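Local coordinates for protein titin (Homo sapiens, PDB 5JDD) that helps build the elastic I-band filament of muscle sarcomeres as a chain of immunoglobulin domains, and is also classed as a protein kinase, at residues 102-107 and 176-181; 150-155 and 171-176; 198-203 and 229-234; 206-211 and 247-252. One frame throughout, in Å; residues are numbered along the deposited sequence.

Contact 1: residues 102-107 and 176-181; sequences VPETKT and TPIMIT
Val102 and Thr176 meet where the short strand 100-103 runs parallel to the end of strand 167-176. This is the A'-G pairing of an I-set immunoglobulin domain, at the end that faces the next domain. Thr176 N bonds to Val102 O at 2.9 Å. Glu104 N bonds to Thr176 O, also at 2.9 Å. Pro103 sits between these bonds, and its ring lies beside the Thr176 side chain, pointing the same way. A type II turn from Pro103 to Lys106 then bends the chain. Within it Thr105 OG1 donates to Glu104 O at 2.6 Å and accepts from Ser207 N of the following domain.

The tight part is the pair Glu104 and Ile178. Glu104 CG stands between its backbone N and carbonyl carbon (chi1 57°) and packs 3.6 Å from Ile178 CG1. Ile178 CD1 lies 3.5 Å from Glu104 O. Ile206 and Ala251 help to bury this isoleucine, so its side chain is shared by both domains. The looser side holds Pro177 and Met179, which are exposed. Pro177 makes a small contact through its CA and CB, and Met179 makes none with 102-107. A water joins Glu104 OE1 to Ile178 O, donating to both. The same carboxylate oxygen accepts from Ile178 N at 2.9 Å, on its anti side and 21° out of the carboxylate plane.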
loop_
_atom_site.group_PDB
_atom_site.type_symbol
_atom_site.label_atom_id
_atom_site.label_comp_id
_atom_site.label_asym_id
_atom_site.label_seq_id
_atom_site.Cartn_x
_atom_site.Cartn_y
_atom_site.Cartn_z
ATOM N N VAL A 102 8.246 -9.721 9.735
ATOM C CA VAL A 102 6.995 -10.017 10.427
ATOM C C VAL A 102 6.924 -11.512 10.690
ATOM O O VAL A 102 7.148 -12.312 9.777
ATOM C CB VAL A 102 5.781 -9.627 9.564
ATOM C CG1 VAL A 102 4.495 -9.949 10.295
ATOM C CG2 VAL A 102 5.807 -8.146 9.244
ATOM N N PRO A 103 6.610 -11.914 11.934
ATOM C CA PRO A 103 6.482 -13.355 12.179
ATOM C C PRO A 103 5.336 -13.956 11.380
ATOM O O PRO A 103 4.284 -13.304 11.229
ATOM C CB PRO A 103 6.159 -13.434 13.676
ATOM C CG PRO A 103 6.732 -12.169 14.241
ATOM C CD PRO A 103 6.538 -11.122 13.173
ATOM N N GLU A 104 5.528 -15.182 10.903
ATOM C CA GLU A 104 4.459 -15.878 10.199
ATOM C C GLU A 104 3.191 -15.904 11.046
ATOM O O GLU A 104 3.250 -15.966 12.283
ATOM C CB GLU A 104 4.882 -17.288 9.779
ATOM C CG GLU A 104 5.340 -18.142 10.927
ATOM C CD GLU A 104 5.809 -19.534 10.506
ATOM O OE1 GLU A 104 6.515 -20.172 11.306
ATOM O OE2 GLU A 104 5.460 -20.010 9.397
ATOM N N THR A 105 2.057 -15.845 10.340
ATOM C CA THR A 105 0.688 -15.733 10.878
ATOM C C THR A 105 0.269 -14.317 11.291
ATOM O O THR A 105 -0.925 -14.043 11.460
ATOM C CB THR A 105 0.338 -16.736 12.026
ATOM O OG1 THR A 105 0.874 -16.266 13.272
ATOM C CG2 THR A 105 0.837 -18.155 11.711
ATOM N N LYS A 106 1.231 -13.413 11.444
ATOM C CA LYS A 106 0.883 -12.051 11.842
ATOM C C LYS A 106 0.671 -11.144 10.630
ATOM O O LYS A 106 0.944 -11.529 9.498
ATOM C CB LYS A 106 1.929 -11.477 12.807
ATOM C CG LYS A 106 2.014 -12.272 14.117
ATOM C CD LYS A 106 2.949 -11.607 15.120
ATOM C CE LYS A 106 2.348 -10.319 15.671
ATOM N NZ LYS A 106 3.245 -9.714 16.718
ATOM N N THR A 107 0.173 -9.941 10.880
ATOM C CA THR A 107 -0.173 -9.011 9.819
ATOM C C THR A 107 1.009 -8.108 9.489
ATOM O O THR A 107 1.699 -7.623 10.393
ATOM C CB THR A 107 -1.357 -8.140 10.261
ATOM O OG1 THR A 107 -2.486 -8.985 10.536
ATOM C CG2 THR A 107 -1.724 -7.127 9.192
ATOM N N THR A 176 9.174 -14.214 9.089
ATOM C CA THR A 176 10.109 -14.954 9.930
ATOM C C THR A 176 9.452 -16.141 10.629
ATOM O O THR A 176 8.250 -16.125 10.915
ATOM C CB THR A 176 10.768 -14.017 10.959
ATOM O OG1 THR A 176 9.750 -13.339 11.695
ATOM C CG2 THR A 176 11.655 -12.991 10.258
ATOM N N PRO A 177 10.232 -17.190 10.903
ATOM C CA PRO A 177 9.648 -18.437 11.407
ATOM C C PRO A 177 9.327 -18.402 12.892
ATOM O O PRO A 177 10.130 -17.901 13.688
ATOM C CB PRO A 177 10.749 -19.469 11.137
ATOM C CG PRO A 177 12.016 -18.671 11.177
ATOM C CD PRO A 177 11.657 -17.343 10.554
ATOM N N ILE A 178 8.160 -18.914 13.270
ATOM C CA ILE A 178 7.883 -19.116 14.684
ATOM C C ILE A 178 8.820 -20.183 15.232
ATOM O O ILE A 178 9.090 -21.193 14.576
ATOM C CB ILE A 178 6.420 -19.514 14.917
ATOM C CG1 ILE A 178 5.519 -18.333 14.549
ATOM C CG2 ILE A 178 6.190 -19.948 16.389
ATOM C CD1 ILE A 178 4.090 -18.717 14.320
ATOM N N MET A 179 9.355 -19.938 16.420
ATOM C CA MET A 179 10.170 -20.935 17.090
ATOM C C MET A 179 9.587 -21.282 18.437
ATOM O O MET A 179 9.023 -20.431 19.136
ATOM C CB MET A 179 11.607 -20.448 17.214
ATOM C CG MET A 179 12.223 -20.153 15.867
ATOM S SD MET A 179 13.984 -19.814 16.002
ATOM C CE MET A 179 14.396 -19.520 14.282
ATOM N N ILE A 180 9.707 -22.553 18.790
ATOM C CA ILE A 180 9.224 -23.019 20.073
ATOM C C ILE A 180 10.402 -23.034 21.045
ATOM O O ILE A 180 11.421 -23.705 20.824
ATOM C CB ILE A 180 8.536 -24.376 19.928
ATOM C CG1 ILE A 180 7.219 -24.206 19.152
ATOM C CG2 ILE A 180 8.257 -24.974 21.308
ATOM C CD1 ILE A 180 6.608 -25.503 18.647
ATOM N N THR A 181 10.283 -22.228 22.094
ATOM C CA THR A 181 11.384 -22.047 23.028
ATOM C C THR A 181 11.267 -22.959 24.245
ATOM O O THR A 181 12.263 -23.234 24.914
ATOM C CB THR A 181 11.535 -20.577 23.438
ATOM O OG1 THR A 181 10.378 -20.152 24.168
ATOM C CG2 THR A 181 11.679 -19.703 22.196
HETATM O O HOH W 1 8.344 -21.971 11.958
#

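Contact 2: residues 150-155 and 171-176; sequences MNTSTE and ATLTVT
Thr152 OG1 is hydrogen-bonded to Lys106 O and also rests 3.8 Å from Val175 CG1. Its place between the backbone N and the carbonyl carbon (chi1 56°) leaves CG2 beside the backbone N, 4.3 Å from Leu173 CD2. The threonine CB meets the valine too, at 3.8 Å from Val175 CG2. The two side chains cross obliquely. No hydrogen bond joins the two segments, so packing carries the contact.

Val175 fills its centre. Ser153 O sits against the isopropyl group, 3.3 Å from Val175 CG2 and 3.6 Å from Val175 CG1. Leu173 points the same way and goes on into the domain interior, against Ala108 and Phe110.

Ser153 is bonded within the loop. Ser153 OG donates to Glu155 OE1 at 2.8 Å, nearly in line with the carboxylate C-O bond. Ser153 N is held by Asp156 OD2. Ser157 OG accepts from Val175 N, which adds a polar link between loop and strand next to the apolar one. The contact belongs to the E-F loop of an I-set immunoglobulin domain, with its 3-10 turn, packed on strand G at the end of the beta sandwich.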
loop_
_atom_site.group_PDB
_atom_site.type_symbol
_atom_site.label_atom_id
_atom_site.label_comp_id
_atom_site.label_asym_id
_atom_site.label_seq_id
_atom_site.Cartn_x
_atom_site.Cartn_y
_atom_site.Cartn_z
ATOM N N MET A 150 -2.555 -9.892 5.395
ATOM C CA MET A 150 -3.033 -10.700 6.513
ATOM C C MET A 150 -2.417 -12.088 6.536
ATOM O O MET A 150 -2.044 -12.629 5.498
ATOM C CB MET A 150 -4.556 -10.864 6.430
ATOM C CG MET A 150 -5.351 -9.582 6.281
ATOM S SD MET A 150 -5.111 -8.466 7.664
ATOM C CE MET A 150 -5.663 -9.494 9.024
ATOM N N ASN A 151 -2.320 -12.652 7.736
ATOM C CA ASN A 151 -1.944 -14.055 7.920
ATOM C C ASN A 151 -0.710 -14.435 7.111
ATOM O O ASN A 151 -0.750 -15.335 6.268
ATOM C CB ASN A 151 -3.119 -14.973 7.563
ATOM C CG ASN A 151 -2.866 -16.421 7.950
ATOM O OD1 ASN A 151 -2.064 -16.710 8.843
ATOM N ND2 ASN A 151 -3.541 -17.340 7.267
ATOM N N THR A 152 0.393 -13.743 7.369
ATOM C CA THR A 152 1.588 -13.922 6.549
ATOM C C THR A 152 2.152 -15.334 6.604
ATOM O O THR A 152 2.066 -16.038 7.622
ATOM C CB THR A 152 2.710 -12.936 6.904
ATOM O OG1 THR A 152 3.032 -13.055 8.296
ATOM C CG2 THR A 152 2.288 -11.497 6.573
ATOM N N SER A 153 2.734 -15.737 5.482
ATOM C CA SER A 153 3.470 -16.991 5.401
ATOM C C SER A 153 4.731 -16.748 4.590
ATOM O O SER A 153 4.916 -15.657 4.034
ATOM C CB SER A 153 2.602 -18.066 4.748
ATOM O OG SER A 153 2.375 -17.756 3.385
ATOM N N THR A 154 5.595 -17.760 4.517
ATOM C CA THR A 154 6.843 -17.675 3.756
ATOM C C THR A 154 6.635 -17.132 2.348
ATOM O O THR A 154 7.429 -16.328 1.854
ATOM C CB THR A 154 7.529 -19.060 3.650
ATOM O OG1 THR A 154 7.955 -19.475 4.947
ATOM C CG2 THR A 154 8.739 -18.995 2.738
ATOM N N GLU A 155 5.550 -17.557 1.713
ATOM C CA GLU A 155 5.245 -17.158 0.348
ATOM C C GLU A 155 5.038 -15.659 0.190
ATOM O O GLU A 155 5.132 -15.143 -0.918
ATOM C CB GLU A 155 3.996 -17.892 -0.148
ATOM C CG GLU A 155 4.168 -19.391 -0.393
ATOM C CD GLU A 155 4.030 -20.239 0.862
ATOM O OE1 GLU A 155 3.723 -19.697 1.950
ATOM O OE2 GLU A 155 4.227 -21.467 0.761
ATOM N N ALA A 171 9.649 -1.795 -1.136
ATOM C CA ALA A 171 10.228 -2.269 0.114
ATOM C C ALA A 171 10.021 -3.764 0.196
ATOM O O ALA A 171 9.168 -4.317 -0.502
ATOM C CB ALA A 171 9.595 -1.562 1.324
ATOM N N THR A 172 10.782 -4.425 1.058
ATOM C CA THR A 172 10.686 -5.874 1.180
ATOM C C THR A 172 10.014 -6.315 2.466
ATOM O O THR A 172 10.133 -5.663 3.508
ATOM C CB THR A 172 12.059 -6.547 1.132
ATOM O OG1 THR A 172 12.847 -6.114 2.250
ATOM C CG2 THR A 172 12.760 -6.206 -0.165
ATOM N N LEU A 173 9.301 -7.427 2.371
ATOM C CA LEU A 173 8.751 -8.134 3.518
ATOM C C LEU A 173 9.532 -9.426 3.673
ATOM O O LEU A 173 9.708 -10.183 2.705
ATOM C CB LEU A 173 7.277 -8.470 3.290
ATOM C CG LEU A 173 6.657 -9.436 4.309
ATOM C CD1 LEU A 173 6.676 -8.850 5.703
ATOM C CD2 LEU A 173 5.231 -9.759 3.910
ATOM N N THR A 174 10.020 -9.667 4.884
ATOM C CA THR A 174 10.603 -10.943 5.247
ATOM C C THR A 174 9.744 -11.572 6.339
ATOM O O THR A 174 9.642 -11.030 7.429
ATOM C CB THR A 174 12.032 -10.758 5.771
ATOM O OG1 THR A 174 12.816 -10.056 4.790
ATOM C CG2 THR A 174 12.667 -12.101 6.077
ATOM N N VAL A 175 9.101 -12.690 6.029
ATOM C CA VAL A 175 8.263 -13.392 6.997
ATOM C C VAL A 175 9.120 -14.392 7.775
ATOM O O VAL A 175 9.730 -15.287 7.191
ATOM C CB VAL A 175 7.096 -14.092 6.301
ATOM C CG1 VAL A 175 6.212 -14.807 7.325
ATOM C CG2 VAL A 175 6.278 -13.070 5.534
ATOM N N THR A 176 9.174 -14.214 9.089
ATOM C CA THR A 176 10.109 -14.954 9.930
ATOM C C THR A 176 9.452 -16.141 10.629
ATOM O O THR A 176 8.250 -16.125 10.915
ATOM C CB THR A 176 10.768 -14.017 10.959
ATOM O OG1 THR A 176 9.750 -13.339 11.695
ATOM C CG2 THR A 176 11.655 -12.991 10.258
#

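Contact 3: residues 198-203 and 229-234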
loop_
_atom_site.group_PDB
_atom_site.type_symbol
_atom_site.label_atom_id
_atom_site.label_comp_id
_atom_site.label_asym_id
_atom_site.label_seq_id
_atom_site.Cartn_x
_atom_site.Cartn_y
_atom_site.Cartn_z
ATOM N N GLU A 198 1.720 -27.247 28.066
ATOM C CA GLU A 198 2.173 -25.864 27.859
ATOM C C GLU A 198 3.343 -25.795 26.882
ATOM O O GLU A 198 4.251 -26.628 26.935
ATOM C CB GLU A 198 2.620 -25.238 29.183
ATOM C CG GLU A 198 1.583 -25.236 30.288
ATOM C CD GLU A 198 2.107 -24.618 31.571
ATOM O OE1 GLU A 198 2.039 -23.378 31.703
ATOM O OE2 GLU A 198 2.591 -25.373 32.443
ATOM N N VAL A 199 3.297 -24.807 25.990
ATOM C CA VAL A 199 4.428 -24.497 25.119
ATOM C C VAL A 199 4.722 -23.023 25.216
ATOM O O VAL A 199 3.841 -22.221 25.514
ATOM C CB VAL A 199 4.155 -24.768 23.627
ATOM C CG1 VAL A 199 4.160 -26.226 23.336
ATOM C CG2 VAL A 199 2.843 -24.132 23.194
ATOM N N THR A 200 5.976 -22.661 24.989
ATOM C CA THR A 200 6.334 -21.252 24.909
ATOM C C THR A 200 6.912 -21.003 23.530
ATOM O O THR A 200 7.671 -21.832 23.014
ATOM C CB THR A 200 7.333 -20.846 26.004
ATOM O OG1 THR A 200 6.780 -21.185 27.284
ATOM C CG2 THR A 200 7.594 -19.344 25.953
ATOM N N VAL A 201 6.508 -19.898 22.915
ATOM C CA VAL A 201 6.997 -19.520 21.583
ATOM C C VAL A 201 7.781 -18.216 21.654
ATOM O O VAL A 201 7.821 -17.564 22.700
ATOM C CB VAL A 201 5.853 -19.378 20.561
ATOM C CG1 VAL A 201 5.159 -20.725 20.344
ATOM C CG2 VAL A 201 4.840 -18.327 21.020
ATOM N N ASN A 202 8.407 -17.826 20.546
ATOM C CA ASN A 202 9.240 -16.623 20.546
ATOM C C ASN A 202 8.533 -15.301 20.225
ATOM O O ASN A 202 9.100 -14.231 20.442
ATOM C CB ASN A 202 10.469 -16.812 19.640
ATOM C CG ASN A 202 10.110 -17.087 18.181
ATOM O OD1 ASN A 202 8.995 -17.502 17.856
ATOM N ND2 ASN A 202 11.080 -16.880 17.294
ATOM N N TYR A 203 7.311 -15.366 19.701
ATOM C CA TYR A 203 6.595 -14.160 19.295
ATOM C C TYR A 203 5.192 -14.101 19.868
ATOM O O TYR A 203 4.485 -15.110 19.928
ATOM C CB TYR A 203 6.479 -14.080 17.769
ATOM C CG TYR A 203 7.776 -14.026 16.997
ATOM C CD1 TYR A 203 8.671 -12.972 17.174
ATOM C CD2 TYR A 203 8.077 -14.988 16.046
ATOM C CE1 TYR A 203 9.857 -12.902 16.443
ATOM C CE2 TYR A 203 9.252 -14.930 15.308
ATOM C CZ TYR A 203 10.143 -13.889 15.514
ATOM O OH TYR A 203 11.314 -13.826 14.782
ATOM N N LYS A 229 1.000 -14.316 27.838
ATOM C CA LYS A 229 2.264 -13.852 27.277
ATOM C C LYS A 229 2.649 -14.718 26.080
ATOM O O LYS A 229 1.911 -14.806 25.099
ATOM C CB LYS A 229 3.395 -13.848 28.321
ATOM C CG LYS A 229 3.124 -13.035 29.591
ATOM C CD LYS A 229 2.178 -11.842 29.377
ATOM C CE LYS A 229 2.853 -10.628 28.739
ATOM N NZ LYS A 229 3.103 -10.797 27.280
ATOM N N LEU A 230 3.811 -15.353 26.168
ATOM C CA LEU A 230 4.297 -16.170 25.067
ATOM C C LEU A 230 4.011 -17.651 25.279
ATOM O O LEU A 230 4.525 -18.496 24.543
ATOM C CB LEU A 230 5.796 -15.959 24.900
ATOM C CG LEU A 230 6.205 -14.516 24.640
ATOM C CD1 LEU A 230 7.715 -14.361 24.725
ATOM C CD2 LEU A 230 5.709 -14.109 23.278
ATOM N N THR A 231 3.191 -17.975 26.278
ATOM C CA THR A 231 2.878 -19.363 26.582
ATOM C C THR A 231 1.438 -19.712 26.195
ATOM O O THR A 231 0.509 -18.945 26.456
ATOM C CB THR A 231 3.127 -19.670 28.071
ATOM O OG1 THR A 231 4.505 -19.416 28.375
ATOM C CG2 THR A 231 2.800 -21.121 28.395
ATOM N N HIS A 232 1.273 -20.865 25.558
ATOM C CA HIS A 232 -0.033 -21.345 25.143
ATOM C C HIS A 232 -0.275 -22.667 25.844
ATOM O O HIS A 232 0.614 -23.523 25.905
ATOM C CB HIS A 232 -0.067 -21.522 23.626
ATOM C CG HIS A 232 0.272 -20.271 22.880
ATOM N ND1 HIS A 232 -0.661 -19.293 22.612
ATOM C CD2 HIS A 232 1.453 -19.805 22.403
ATOM C CE1 HIS A 232 -0.077 -18.294 21.972
ATOM N NE2 HIS A 232 1.208 -18.578 21.839
ATOM N N SER A 233 -1.470 -22.822 26.397
ATOM C CA SER A 233 -1.787 -24.000 27.198
ATOM C C SER A 233 -3.009 -24.740 26.677
ATOM O O SER A 233 -3.902 -24.146 26.070
ATOM C CB SER A 233 -2.008 -23.614 28.664
ATOM O OG SER A 233 -3.089 -22.711 28.796
ATOM N N LEU A 234 -3.038 -26.041 26.925
ATOM C CA LEU A 234 -4.199 -26.870 26.638
ATOM C C LEU A 234 -4.546 -27.571 27.944
ATOM O O LEU A 234 -3.777 -28.396 28.446
ATOM C CB LEU A 234 -3.897 -27.892 25.534
ATOM C CG LEU A 234 -4.906 -29.038 25.370
ATOM C CD1 LEU A 234 -6.267 -28.518 24.980
ATOM C CD2 LEU A 234 -4.396 -30.042 24.342
HETATM O O HOH W 2 2.265 -16.034 21.229
#
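In the B-E strand pairing of an I-set immunoglobulin domain, Val199 and His232 form the central antiparallel hydrogen-bonded pair. Val199 N bonds to His232 O at 3.0 Å, and His232 N bonds to Val199 O at 2.9 Å. A third bond, Val201 N to Leu230 O, continues the pairing toward the end of the sheet that faces the preceding domain.

Glu198, Thr200, Thr231 and Ser233 project from the outer face of this sheet. Thr200 OG1 and Thr231 OG1 are 3.1 Å apart and hydrogen-bonded, and either could donate. Thr231 is modelled in two conformers, so this bond is doubtful.

Val199 and His232 point to the other face, into the sandwich, where Val199 reaches Phe249. His232 CG lies anti to the carbonyl carbon (chi1 -57°), which sets the imidazole beside Val201. Val201 CG2 meets the ring at its edge, in plane, 3.7 Å from His232 NE2. On the far side of the ring His232 ND1 is bonded to Thr227 OG1.

Past the paired strands the chain turns at Asn202, and Leu230 covers the turn. Leu230 CD2 packs 3.4 Å from Tyr203 C. Both imidazole nitrogens have a hydrogen-bond partner, for a water that donates to Tyr203 O at 2.7 Å is also hydrogen-bonded to His232 NE2, 2.8 Å away.

Contact 4: residues 206-211 and 247-252; sequences ISYKWL and YTFVAG
Strands 209-211 and 247-251 run antiparallel with their axes 4.6 Å apart, Lys209 facing Val250 and Leu211 facing Thr248 in hydrogen-bonded pairs. Four backbone bonds result, two in each pair. Trp210 and Phe249 form the non-hydrogen-bonded pair between them and point into the sandwich.

Phe249 CB sits over the face of the Trp210 six-membered ring, 4.1 Å from its centroid. With Phe249 CG anti to the backbone N (chi1 171°), the phenyl edge also turns to this indole in a T-shaped (edge-to-face) stack, planes at 68°, with Phe249 CD1 3.7 Å from Trp210 CE2. The next atom along the same edge, Phe249 CE1, touches Tyr208 CB at 3.5 Å. The tyrosine and phenylalanine rings are near parallel (24°) but slid so far apart that they barely overlap.

These are strands C and F of an I-set immunoglobulin domain, and Trp210 is the core tryptophan of strand C. Tyr247 OH bonds to Asp243 O, the tyrosine corner of strand F.

On the opposite face the contacts are aliphatic. Leu211 CD1 meets Val250 CG2 at 4.0 Å, and the extended Lys209 chain lies alongside Val250. At the end of the pair Ile206 CD1 packs 3.9 Å from Ala251 CB. Beyond it a water donates to Ser207 O at 3.0 Å and accepts from Gly252 N.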
loop_
_atom_site.group_PDB
_atom_site.type_symbol
_atom_site.label_atom_id
_atom_site.label_comp_id
_atom_site.label_asym_id
_atom_site.label_seq_id
_atom_site.Cartn_x
_atom_site.Cartn_y
_atom_site.Cartn_z
ATOM N N ILE A 206 0.757 -14.755 17.681
ATOM C CA ILE A 206 0.716 -15.714 16.592
ATOM C C ILE A 206 -0.557 -16.554 16.640
ATOM O O ILE A 206 -1.222 -16.634 17.677
ATOM C CB ILE A 206 1.994 -16.570 16.559
ATOM C CG1 ILE A 206 2.274 -17.183 17.927
ATOM C CG2 ILE A 206 3.175 -15.692 16.184
ATOM C CD1 ILE A 206 1.627 -18.518 18.159
ATOM N N SER A 207 -0.916 -17.137 15.505
ATOM C CA SER A 207 -2.056 -18.036 15.440
ATOM C C SER A 207 -1.586 -19.467 15.640
ATOM O O SER A 207 -0.462 -19.832 15.265
ATOM C CB SER A 207 -2.781 -17.902 14.104
ATOM O OG SER A 207 -3.364 -16.615 13.984
ATOM N N TYR A 208 -2.445 -20.285 16.223
ATOM C CA TYR A 208 -2.069 -21.651 16.543
ATOM C C TYR A 208 -3.281 -22.567 16.541
ATOM O O TYR A 208 -4.428 -22.114 16.516
ATOM C CB TYR A 208 -1.425 -21.700 17.935
ATOM C CG TYR A 208 -2.413 -21.396 19.047
ATOM C CD1 TYR A 208 -3.133 -22.418 19.651
ATOM C CD2 TYR A 208 -2.640 -20.086 19.475
ATOM C CE1 TYR A 208 -4.049 -22.153 20.649
ATOM C CE2 TYR A 208 -3.557 -19.813 20.488
ATOM C CZ TYR A 208 -4.254 -20.857 21.067
ATOM O OH TYR A 208 -5.181 -20.648 22.073
ATOM N N LYS A 209 -3.009 -23.866 16.607
ATOM C CA LYS A 209 -4.047 -24.851 16.888
ATOM C C LYS A 209 -3.437 -26.024 17.636
ATOM O O LYS A 209 -2.210 -26.190 17.692
ATOM C CB LYS A 209 -4.721 -25.338 15.606
ATOM C CG LYS A 209 -3.797 -26.099 14.699
ATOM C CD LYS A 209 -4.422 -26.294 13.322
ATOM C CE LYS A 209 -3.409 -26.922 12.375
ATOM N NZ LYS A 209 -3.955 -27.074 10.994
ATOM N N TRP A 210 -4.299 -26.829 18.231
ATOM C CA TRP A 210 -3.874 -28.047 18.898
ATOM C C TRP A 210 -4.518 -29.238 18.227
ATOM O O TRP A 210 -5.685 -29.168 17.810
ATOM C CB TRP A 210 -4.311 -28.028 20.358
ATOM C CG TRP A 210 -3.626 -26.997 21.217
ATOM C CD1 TRP A 210 -3.957 -25.671 21.340
ATOM C CD2 TRP A 210 -2.515 -27.215 22.098
ATOM N NE1 TRP A 210 -3.109 -25.054 22.238
ATOM C CE2 TRP A 210 -2.224 -25.984 22.722
ATOM C CE3 TRP A 210 -1.741 -28.338 22.424
ATOM C CZ2 TRP A 210 -1.181 -25.838 23.651
ATOM C CZ3 TRP A 210 -0.704 -28.191 23.352
ATOM C CH2 TRP A 210 -0.443 -26.952 23.956
ATOM N N LEU A 211 -3.762 -30.327 18.118
ATOM C CA LEU A 211 -4.272 -31.561 17.534
ATOM C C LEU A 211 -4.230 -32.677 18.551
ATOM O O LEU A 211 -3.311 -32.748 19.386
ATOM C CB LEU A 211 -3.410 -31.989 16.341
ATOM C CG LEU A 211 -3.004 -30.920 15.319
ATOM C CD1 LEU A 211 -2.106 -31.524 14.234
ATOM C CD2 LEU A 211 -4.230 -30.266 14.693
ATOM N N TYR A 247 -0.605 -35.321 21.592
ATOM C CA TYR A 247 -1.079 -33.964 21.385
ATOM C C TYR A 247 -0.019 -33.136 20.695
ATOM O O TYR A 247 1.171 -33.250 21.015
ATOM C CB TYR A 247 -1.480 -33.347 22.728
ATOM C CG TYR A 247 -2.710 -34.005 23.287
ATOM C CD1 TYR A 247 -2.629 -35.184 24.026
ATOM C CD2 TYR A 247 -3.965 -33.478 23.030
ATOM C CE1 TYR A 247 -3.780 -35.810 24.511
ATOM C CE2 TYR A 247 -5.117 -34.083 23.535
ATOM C CZ TYR A 247 -5.013 -35.254 24.261
ATOM O OH TYR A 247 -6.151 -35.866 24.740
ATOM N N THR A 248 -0.453 -32.313 19.737
ATOM C CA THR A 248 0.472 -31.504 18.958
ATOM C C THR A 248 0.045 -30.044 18.982
ATOM O O THR A 248 -1.112 -29.713 18.715
ATOM C CB THR A 248 0.537 -31.966 17.491
ATOM O OG1 THR A 248 0.906 -33.352 17.438
ATOM C CG2 THR A 248 1.556 -31.144 16.706
ATOM N N PHE A 249 0.988 -29.171 19.312
ATOM C CA PHE A 249 0.789 -27.744 19.162
ATOM C C PHE A 249 1.350 -27.359 17.806
ATOM O O PHE A 249 2.471 -27.764 17.464
ATOM C CB PHE A 249 1.520 -26.999 20.280
ATOM C CG PHE A 249 1.555 -25.510 20.096
ATOM C CD1 PHE A 249 0.498 -24.717 20.522
ATOM C CD2 PHE A 249 2.660 -24.904 19.520
ATOM C CE1 PHE A 249 0.542 -23.331 20.366
ATOM C CE2 PHE A 249 2.705 -23.526 19.349
ATOM C CZ PHE A 249 1.643 -22.737 19.779
ATOM N N VAL A 250 0.578 -26.590 17.039
ATOM C CA VAL A 250 0.996 -26.147 15.713
ATOM C C VAL A 250 0.887 -24.637 15.589
ATOM O O VAL A 250 -0.168 -24.072 15.844
ATOM C CB VAL A 250 0.110 -26.752 14.612
ATOM C CG1 VAL A 250 0.551 -26.256 13.233
ATOM C CG2 VAL A 250 0.129 -28.269 14.671
ATOM N N ALA A 251 1.970 -23.980 15.188
ATOM C CA ALA A 251 1.922 -22.547 14.915
ATOM C C ALA A 251 2.822 -22.242 13.741
ATOM O O ALA A 251 4.036 -22.428 13.837
ATOM C CB ALA A 251 2.365 -21.749 16.127
ATOM N N GLY A 252 2.228 -21.777 12.648
ATOM C CA GLY A 252 2.970 -21.585 11.414
ATOM C C GLY A 252 3.578 -22.907 10.987
ATOM O O GLY A 252 2.877 -23.922 10.909
HETATM O O HOH W 3 -0.741 -21.274 12.658
#

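From the N terminus, contact 1 opens first, at 102-107. Contact 2 opens and closes inside its loop, joining the E-F loop at 150-155 to strand G at 171-176. Contact 1 then closes just past that strand, at 176-181; the two share Thr176. Contacts 3 and 4 follow in the next domain. Their segments alternate along the chain, so they cross: contact 3 joins strands B and E of one sheet, and contact 4 joins C and F of the other. They meet face to face in the sandwich core. Contact 1 touches contact 2 within its own domain and contacts 3 and 4 across the junction. Contacts 2 and 4 do not touch, their nearest atoms being about 5 Å apart.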